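Local coordinates for protein iodotyrosine deiodinase (Thermotoga neapolitana, PDB 6TYK) that removes halogen from halotyrosines such as 3-iodo-L-tyrosine and 3,5-diiodo-L-tyrosine, using FMN as cofactor and working as a homodimer of the nitroreductase family, at residues T13-K18 with K92-E97; L133-Y138 with L162-P167. All blocks are in the same frame, centred on the assembly; numbering follows the deposited sequence. Where two conformers were deposited one is given.

Interaction 1: T13-K18 with K92-E97; sequences TVRRFK and KPFLKE. With FMN (flavin mononucleotide), chain C; IYR (3-iodo-tyrosine), chain D.
R15 and F94 bring their CA atoms to 5.8 Å and F17 and E97 theirs to 5.9 Å; the loop T13-K18 runs past the short helix 94-97, and no hydrogen bond joins the two segments. Packing joins them instead. CB of F94 rests 3.4 Å from the carbonyl O of R15, which lies near the plane of the F94 ring at its edge, and the same CB meets CE2 of F17 at 3.7 Å, at the edge of that ring. CD2 of F94 lies against CB of R15.

Beyond this packing R15, extended from CG to NE, reaches the flavin. NE and NH2 both donate to FMN O2, NE at 2.9 Å, and NH2 also donates to FMN N1 at 3.1 Å, while CG2 of T13 covers the centre of one guanidinium face. The positive charge would probably stabilise negative charge on N1 and O2. A methionine in place of R15 would lack these N-H groups, and FMN N1 and O2 would probably lose the charge that faces them and be held less firmly. K92 NZ grips the carboxylate O of 3-iodo-tyrosine at 2.6 Å, and T13 N binds FMN O1P.

Around the contact, F17 and F94 both pack on P163 of strand 156-165, and K92 touches E68 of helix 54-74, whose R61 and C64 meet L95.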
loop_
_atom_site.group_PDB
_atom_site.type_symbol
_atom_site.label_atom_id
_atom_site.label_comp_id
_atom_site.label_asym_id
_atom_site.label_seq_id
_atom_site.Cartn_x
_atom_site.Cartn_y
_atom_site.Cartn_z
ATOM N N THR A 13 -8.051 4.327 -12.970
ATOM C CA THR A 13 -6.872 4.962 -13.538
ATOM C C THR A 13 -7.278 6.181 -14.347
ATOM O O THR A 13 -8.284 6.170 -15.065
ATOM C CB THR A 13 -6.123 4.023 -14.497
ATOM O OG1 THR A 13 -6.107 2.690 -13.977
ATOM C CG2 THR A 13 -4.694 4.517 -14.680
ATOM N N VAL A 14 -6.475 7.227 -14.240
ATOM C CA VAL A 14 -6.613 8.359 -15.133
ATOM C C VAL A 14 -5.289 8.539 -15.859
ATOM O O VAL A 14 -4.253 8.758 -15.230
ATOM C CB VAL A 14 -7.007 9.656 -14.379
ATOM C CG1 VAL A 14 -6.999 10.853 -15.335
ATOM C CG2 VAL A 14 -8.374 9.496 -13.722
ATOM N N ARG A 15 -5.323 8.428 -17.184
ATOM C CA ARG A 15 -4.134 8.631 -18.007
ATOM C C ARG A 15 -4.354 9.793 -18.963
ATOM O O ARG A 15 -3.477 10.110 -19.765
ATOM C CB ARG A 15 -3.814 7.366 -18.812
ATOM C CG ARG A 15 -3.506 6.157 -17.943
ATOM C CD ARG A 15 -3.241 4.907 -18.775
ATOM N NE ARG A 15 -2.864 3.760 -17.944
ATOM C CZ ARG A 15 -3.709 2.831 -17.511
ATOM N NH1 ARG A 15 -4.998 2.900 -17.825
ATOM N NH2 ARG A 15 -3.260 1.828 -16.771
ATOM N N ARG A 16 -5.537 10.401 -18.880
ATOM C CA ARG A 16 -5.910 11.557 -19.692
ATOM C C ARG A 16 -6.185 12.705 -18.751
ATOM O O ARG A 16 -7.132 12.652 -17.963
ATOM C CB ARG A 16 -7.183 11.285 -20.498
ATOM C CG ARG A 16 -7.026 10.298 -21.631
ATOM C CD ARG A 16 -8.359 10.051 -22.344
ATOM N NE ARG A 16 -8.995 11.300 -22.758
ATOM C CZ ARG A 16 -8.743 11.929 -23.903
ATOM N NH1 ARG A 16 -7.876 11.426 -24.775
ATOM N NH2 ARG A 16 -9.362 13.066 -24.174
ATOM N N PHE A 17 -5.365 13.743 -18.837
ATOM C CA PHE A 17 -5.467 14.869 -17.926
ATOM C C PHE A 17 -5.758 16.158 -18.656
ATOM O O PHE A 17 -5.371 16.330 -19.805
ATOM C CB PHE A 17 -4.161 15.031 -17.161
ATOM C CG PHE A 17 -3.856 13.876 -16.260
ATOM C CD1 PHE A 17 -4.348 13.847 -14.963
ATOM C CD2 PHE A 17 -3.085 12.816 -16.704
ATOM C CE1 PHE A 17 -4.090 12.783 -14.137
ATOM C CE2 PHE A 17 -2.822 11.745 -15.880
ATOM C CZ PHE A 17 -3.313 11.732 -14.590
ATOM N N LYS A 18 -6.446 17.062 -17.971
ATOM C CA LYS A 18 -6.537 18.439 -18.422
ATOM C C LYS A 18 -5.236 19.133 -18.041
ATOM O O LYS A 18 -4.533 18.687 -17.135
ATOM C CB LYS A 18 -7.705 19.139 -17.733
ATOM C CG LYS A 18 -9.061 18.544 -18.049
ATOM C CD LYS A 18 -10.159 19.273 -17.302
ATOM C CE LYS A 18 -11.514 18.615 -17.511
ATOM N NZ LYS A 18 -12.599 19.327 -16.771
ATOM N N LYS A 92 4.054 8.215 -23.600
ATOM C CA LYS A 92 3.481 8.554 -22.297
ATOM C C LYS A 92 3.099 10.029 -22.229
ATOM O O LYS A 92 3.711 10.809 -21.494
ATOM C CB LYS A 92 4.459 8.195 -21.175
ATOM C CG LYS A 92 4.786 6.705 -21.077
ATOM C CD LYS A 92 3.524 5.856 -20.906
ATOM C CE LYS A 92 3.752 4.403 -21.347
ATOM N NZ LYS A 92 2.472 3.641 -21.472
ATOM N N PRO A 93 2.072 10.420 -22.991
ATOM C CA PRO A 93 1.679 11.836 -23.019
ATOM C C PRO A 93 1.212 12.378 -21.662
ATOM O O PRO A 93 1.289 13.588 -21.452
ATOM C CB PRO A 93 0.548 11.877 -24.057
ATOM C CG PRO A 93 0.123 10.448 -24.262
ATOM C CD PRO A 93 1.313 9.599 -23.950
ATOM N N PHE A 94 0.754 11.523 -20.752
ATOM C CA PHE A 94 0.333 12.030 -19.444
ATOM C C PHE A 94 1.491 12.622 -18.650
ATOM O O PHE A 94 1.277 13.428 -17.751
ATOM C CB PHE A 94 -0.420 10.987 -18.610
ATOM C CG PHE A 94 0.305 9.684 -18.433
ATOM C CD1 PHE A 94 1.346 9.561 -17.532
ATOM C CD2 PHE A 94 -0.098 8.563 -19.130
ATOM C CE1 PHE A 94 1.991 8.344 -17.352
ATOM C CE2 PHE A 94 0.546 7.348 -18.959
ATOM C CZ PHE A 94 1.587 7.237 -18.068
ATOM N N LEU A 95 2.715 12.237 -18.991
ATOM C CA LEU A 95 3.882 12.775 -18.295
ATOM C C LEU A 95 4.144 14.223 -18.703
ATOM O O LEU A 95 4.884 14.945 -18.022
ATOM C CB LEU A 95 5.113 11.902 -18.556
ATOM C CG LEU A 95 5.057 10.504 -17.930
ATOM C CD1 LEU A 95 6.284 9.701 -18.335
ATOM C CD2 LEU A 95 4.931 10.560 -16.406
ATOM N N LYS A 96 3.522 14.639 -19.803
ATOM C CA LYS A 96 3.525 16.036 -20.223
ATOM C C LYS A 96 2.236 16.753 -19.828
ATOM O O LYS A 96 2.289 17.887 -19.356
ATOM C CB LYS A 96 3.732 16.145 -21.738
ATOM C CG LYS A 96 3.532 17.550 -22.305
ATOM C CD LYS A 96 3.816 17.578 -23.802
ATOM C CE LYS A 96 3.473 18.927 -24.416
ATOM N NZ LYS A 96 4.182 20.047 -23.739
ATOM N N GLU A 97 1.085 16.105 -20.018
ATOM C CA GLU A 97 -0.202 16.771 -19.787
ATOM C C GLU A 97 -0.514 17.037 -18.317
ATOM O O GLU A 97 -1.067 18.085 -17.972
ATOM C CB GLU A 97 -1.355 15.975 -20.403
ATOM C CG GLU A 97 -1.251 15.773 -21.914
ATOM C CD GLU A 97 -1.265 17.075 -22.707
ATOM O OE1 GLU A 97 -0.173 17.632 -22.969
ATOM O OE2 GLU A 97 -2.370 17.532 -23.084
HETATM N N1 FMN C . -0.465 1.847 -15.389
HETATM C C2 FMN C . 0.290 2.238 -16.458
HETATM O O2 FMN C . -0.258 2.719 -17.434
HETATM N N3 FMN C . 1.655 2.105 -16.441
HETATM C C4 FMN C . 2.294 1.560 -15.362
HETATM O O4 FMN C . 3.526 1.451 -15.379
HETATM C C4A FMN C . 1.529 1.166 -14.262
HETATM N N5 FMN C . 2.141 0.636 -13.147
HETATM C C5A FMN C . 1.379 0.268 -12.051
HETATM C C6 FMN C . 2.011 -0.246 -10.927
HETATM C C7 FMN C . 1.288 -0.612 -9.803
HETATM C C7M FMN C . 2.026 -1.161 -8.610
HETATM C C8 FMN C . -0.092 -0.464 -9.809
HETATM C C8M FMN C . -0.909 -0.854 -8.606
HETATM C C9 FMN C . -0.727 0.051 -10.936
HETATM C C9A FMN C . -0.001 0.422 -12.065
HETATM N N10 FMN C . -0.622 0.926 -13.208
HETATM C C10 FMN C . 0.148 1.332 -14.274
HETATM C "C1'" FMN C . -2.114 1.098 -13.266
HETATM C "C2'" FMN C . -2.794 -0.268 -13.512
HETATM O "O2'" FMN C . -2.664 -0.683 -14.867
HETATM C "C3'" FMN C . -4.263 -0.175 -13.091
HETATM O "O3'" FMN C . -4.297 0.031 -11.690
HETATM C "C4'" FMN C . -5.088 -1.411 -13.453
HETATM O "O4'" FMN C . -5.171 -1.532 -14.867
HETATM C "C5'" FMN C . -6.492 -1.315 -12.877
HETATM O "O5'" FMN C . -7.082 -0.109 -13.310
HETATM P P FMN C . -8.583 0.277 -12.885
HETATM O O1P FMN C . -8.877 1.552 -13.670
HETATM O O2P FMN C . -8.610 0.577 -11.412
HETATM O O3P FMN C . -9.492 -0.860 -13.312
HETATM N N IYR D . 4.963 0.687 -17.650
HETATM C CA IYR D . 4.417 0.245 -18.908
HETATM C CB IYR D . 3.680 -1.105 -18.900
HETATM C CC IYR D . 2.627 -1.272 -17.860
HETATM C CD IYR D . 2.927 -1.983 -16.698
HETATM C CE IYR D . 1.978 -2.201 -15.698
HETATM I IE IYR D . 2.525 -3.209 -14.040
HETATM C CF IYR D . 0.684 -1.706 -15.882
HETATM O OF IYR D . -0.309 -1.877 -14.961
HETATM C CG IYR D . 0.359 -0.977 -17.042
HETATM C CH IYR D . 1.322 -0.779 -18.026
HETATM C C IYR D . 3.461 1.263 -19.505
HETATM O O IYR D . 2.951 1.264 -20.625
HETATM O OXT IYR D . 3.151 2.290 -18.676
#

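Interaction 2: L133-Y138 with L162-P167; sequences LGSVPY and LPVGYP. With FMN (flavin mononucleotide), chain C; IYR (3-iodo-tyrosine), chain D.
The Y138 ring presents its edge to both ligands, with FMN N3 and the carboxylate OXT of 3-iodo-tyrosine near its plane; CE1 of Y138 lies 3.3 Å from OXT. CG of Y138 is anti to the backbone N (chi1 176°), and the ring beyond it meets the ligands; the OH of Y138 is hydrogen-bonded to OE2 of E68. A second ring, that of Y166, is met obliquely by CD2 of L133, 3.7 Å from CE1 of Y166.

Between these ends the backbones pair. G134 and G165 form an antiparallel hydrogen-bonded pair in which one bond is short and straight, G134 N to G165 O at 2.8 Å, and the return bond from G165 N is weak. S135 continues the link through its side chain: in one of its two conformers OG of S135 donates to O of P163 at 2.6 Å from above the carbonyl plane, with CB of L162 against the same hydroxyl oxygen. V136 sets CG1 against CD of P163 at 3.6 Å and turns CG2 to the flavin, 3.5 Å from FMN N1. CD2 of L162 packs on CA of P137, whose CB and CG touch FMN C9.

The short strand 134-135 thus forms an edge of the antiparallel sheet within this chain, paired with strand 156-165; L128 of helix 113-130 packs on S135 and V164, and L125 on L162. Just past it, V136-Y138 line the FMN pocket of this nitroreductase-family fold, with Y138 also in the halotyrosine site.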
loop_
_atom_site.group_PDB
_atom_site.type_symbol
_atom_site.label_atom_id
_atom_site.label_comp_id
_atom_site.label_asym_id
_atom_site.label_seq_id
_atom_site.Cartn_x
_atom_site.Cartn_y
_atom_site.Cartn_z
ATOM N N LEU A 133 -9.432 14.598 -8.240
ATOM C CA LEU A 133 -8.217 14.514 -9.037
ATOM C C LEU A 133 -8.024 13.086 -9.475
ATOM O O LEU A 133 -8.544 12.161 -8.847
ATOM C CB LEU A 133 -7.008 14.982 -8.232
ATOM C CG LEU A 133 -7.122 16.429 -7.763
ATOM C CD1 LEU A 133 -5.929 16.800 -6.920
ATOM C CD2 LEU A 133 -7.252 17.362 -8.956
ATOM N N GLY A 134 -7.286 12.912 -10.565
ATOM C CA GLY A 134 -7.010 11.598 -11.104
ATOM C C GLY A 134 -5.530 11.309 -11.013
ATOM O O GLY A 134 -4.706 12.222 -10.835
ATOM N N SER A 135 -5.190 10.035 -11.134
ATOM C CA SER A 135 -3.791 9.647 -11.182
ATOM C C SER A 135 -3.626 8.239 -11.718
ATOM O O SER A 135 -4.601 7.541 -12.015
ATOM C CB SER A 135 -3.113 9.790 -9.815
ATOM O OG SER A 135 -1.699 9.647 -9.927
ATOM N N VAL A 136 -2.374 7.869 -11.921
ATOM C CA VAL A 136 -2.001 6.538 -12.355
ATOM C C VAL A 136 -0.659 6.243 -11.684
ATOM O O VAL A 136 0.234 7.086 -11.701
ATOM C CB VAL A 136 -1.869 6.453 -13.892
ATOM C CG1 VAL A 136 -0.953 7.551 -14.434
ATOM C CG2 VAL A 136 -1.368 5.080 -14.313
ATOM N N PRO A 137 -0.528 5.077 -11.038
ATOM C CA PRO A 137 0.770 4.722 -10.469
ATOM C C PRO A 137 1.682 4.281 -11.594
ATOM O O PRO A 137 1.635 3.142 -12.018
ATOM C CB PRO A 137 0.443 3.533 -9.552
ATOM C CG PRO A 137 -1.050 3.541 -9.399
ATOM C CD PRO A 137 -1.560 4.090 -10.693
ATOM N N TYR A 138 2.483 5.197 -12.096
ATOM C CA TYR A 138 3.305 4.915 -13.250
ATOM C C TYR A 138 4.661 4.378 -12.816
ATOM O O TYR A 138 5.354 4.985 -11.994
ATOM C CB TYR A 138 3.442 6.160 -14.121
ATOM C CG TYR A 138 4.371 5.914 -15.268
ATOM C CD1 TYR A 138 4.111 4.893 -16.169
ATOM C CD2 TYR A 138 5.537 6.650 -15.420
ATOM C CE1 TYR A 138 4.969 4.629 -17.204
ATOM C CE2 TYR A 138 6.405 6.398 -16.459
ATOM C CZ TYR A 138 6.115 5.385 -17.347
ATOM O OH TYR A 138 6.977 5.113 -18.380
ATOM N N LEU A 162 3.464 9.481 -9.862
ATOM C CA LEU A 162 2.019 9.656 -9.904
ATOM C C LEU A 162 1.666 10.958 -10.602
ATOM O O LEU A 162 1.680 12.020 -9.982
ATOM C CB LEU A 162 1.433 9.691 -8.490
ATOM C CG LEU A 162 1.514 8.411 -7.669
ATOM C CD1 LEU A 162 1.249 8.737 -6.209
ATOM C CD2 LEU A 162 0.504 7.390 -8.156
ATOM N N PRO A 163 1.352 10.890 -11.899
ATOM C CA PRO A 163 0.809 12.084 -12.548
ATOM C C PRO A 163 -0.513 12.425 -11.880
ATOM O O PRO A 163 -1.321 11.525 -11.634
ATOM C CB PRO A 163 0.588 11.638 -13.997
ATOM C CG PRO A 163 1.452 10.411 -14.154
ATOM C CD PRO A 163 1.442 9.746 -12.818
ATOM N N VAL A 164 -0.703 13.696 -11.548
ATOM C CA VAL A 164 -1.919 14.138 -10.882
ATOM C C VAL A 164 -2.478 15.361 -11.581
ATOM O O VAL A 164 -1.745 16.280 -11.933
ATOM C CB VAL A 164 -1.666 14.476 -9.403
ATOM C CG1 VAL A 164 -2.945 15.018 -8.752
ATOM C CG2 VAL A 164 -1.171 13.241 -8.660
ATOM N N GLY A 165 -3.785 15.363 -11.785
ATOM C CA GLY A 165 -4.450 16.511 -12.362
ATOM C C GLY A 165 -5.927 16.217 -12.476
ATOM O O GLY A 165 -6.415 15.208 -11.968
ATOM N N TYR A 166 -6.649 17.111 -13.133
ATOM C CA TYR A 166 -8.064 16.899 -13.372
ATOM C C TYR A 166 -8.220 15.896 -14.498
ATOM O O TYR A 166 -7.539 15.995 -15.517
ATOM C CB TYR A 166 -8.724 18.218 -13.773
ATOM C CG TYR A 166 -8.734 19.239 -12.664
ATOM C CD1 TYR A 166 -9.404 18.982 -11.481
ATOM C CD2 TYR A 166 -8.081 20.460 -12.800
ATOM C CE1 TYR A 166 -9.435 19.907 -10.464
ATOM C CE2 TYR A 166 -8.106 21.395 -11.781
ATOM C CZ TYR A 166 -8.781 21.109 -10.617
ATOM O OH TYR A 166 -8.814 22.030 -9.597
ATOM N N PRO A 167 -9.128 14.925 -14.327
ATOM C CA PRO A 167 -9.324 13.924 -15.375
ATOM C C PRO A 167 -9.929 14.551 -16.614
ATOM O O PRO A 167 -10.750 15.477 -16.524
ATOM C CB PRO A 167 -10.329 12.946 -14.750
ATOM C CG PRO A 167 -10.232 13.192 -13.275
ATOM C CD PRO A 167 -9.979 14.663 -13.159
HETATM N N1 FMN C . -0.465 1.847 -15.389
HETATM C C2 FMN C . 0.290 2.238 -16.458
HETATM O O2 FMN C . -0.258 2.719 -17.434
HETATM N N3 FMN C . 1.655 2.105 -16.441
HETATM C C4 FMN C . 2.294 1.560 -15.362
HETATM O O4 FMN C . 3.526 1.451 -15.379
HETATM C C4A FMN C . 1.529 1.166 -14.262
HETATM N N5 FMN C . 2.141 0.636 -13.147
HETATM C C5A FMN C . 1.379 0.268 -12.051
HETATM C C6 FMN C . 2.011 -0.246 -10.927
HETATM C C7 FMN C . 1.288 -0.612 -9.803
HETATM C C7M FMN C . 2.026 -1.161 -8.610
HETATM C C8 FMN C . -0.092 -0.464 -9.809
HETATM C C8M FMN C . -0.909 -0.854 -8.606
HETATM C C9 FMN C . -0.727 0.051 -10.936
HETATM C C9A FMN C . -0.001 0.422 -12.065
HETATM N N10 FMN C . -0.622 0.926 -13.208
HETATM C C10 FMN C . 0.148 1.332 -14.274
HETATM C "C1'" FMN C . -2.114 1.098 -13.266
HETATM C "C2'" FMN C . -2.794 -0.268 -13.512
HETATM O "O2'" FMN C . -2.664 -0.683 -14.867
HETATM C "C3'" FMN C . -4.263 -0.175 -13.091
HETATM O "O3'" FMN C . -4.297 0.031 -11.690
HETATM C "C4'" FMN C . -5.088 -1.411 -13.453
HETATM O "O4'" FMN C . -5.171 -1.532 -14.867
HETATM C "C5'" FMN C . -6.492 -1.315 -12.877
HETATM O "O5'" FMN C . -7.082 -0.109 -13.310
HETATM P P FMN C . -8.583 0.277 -12.885
HETATM O O1P FMN C . -8.877 1.552 -13.670
HETATM O O2P FMN C . -8.610 0.577 -11.412
HETATM O O3P FMN C . -9.492 -0.860 -13.312
HETATM N N IYR D . 4.963 0.687 -17.650
HETATM C CA IYR D . 4.417 0.245 -18.908
HETATM C CB IYR D . 3.680 -1.105 -18.900
HETATM C CC IYR D . 2.627 -1.272 -17.860
HETATM C CD IYR D . 2.927 -1.983 -16.698
HETATM C CE IYR D . 1.978 -2.201 -15.698
HETATM I IE IYR D . 2.525 -3.209 -14.040
HETATM C CF IYR D . 0.684 -1.706 -15.882
HETATM O OF IYR D . -0.309 -1.877 -14.961
HETATM C CG IYR D . 0.359 -0.977 -17.042
HETATM C CH IYR D . 1.322 -0.779 -18.026
HETATM C C IYR D . 3.461 1.263 -19.505
HETATM O O IYR D . 2.951 1.264 -20.625
HETATM O OXT IYR D . 3.151 2.290 -18.676
#

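Read from the N terminus, the chain leaves helix 4-10 through T13-K18, then builds helix 24-35, strand 46-51 and the long helix 54-74 before K92-E97 closes interaction 1. Only later, after strand 100-107 and helix 113-130, does L133-Y138 open interaction 2, which L162-P167 closes over a much shorter span. The two loops therefore follow in series, neither nested nor crossed. In space they meet: probable backbone hydrogen bonds join V14 N to S135 O and K18 N to Y166 O, and T13 packs on V136. The N-terminal loop is thereby tied to both the short helix and the sheet edge, and both contacts border the same flavin and halotyrosine.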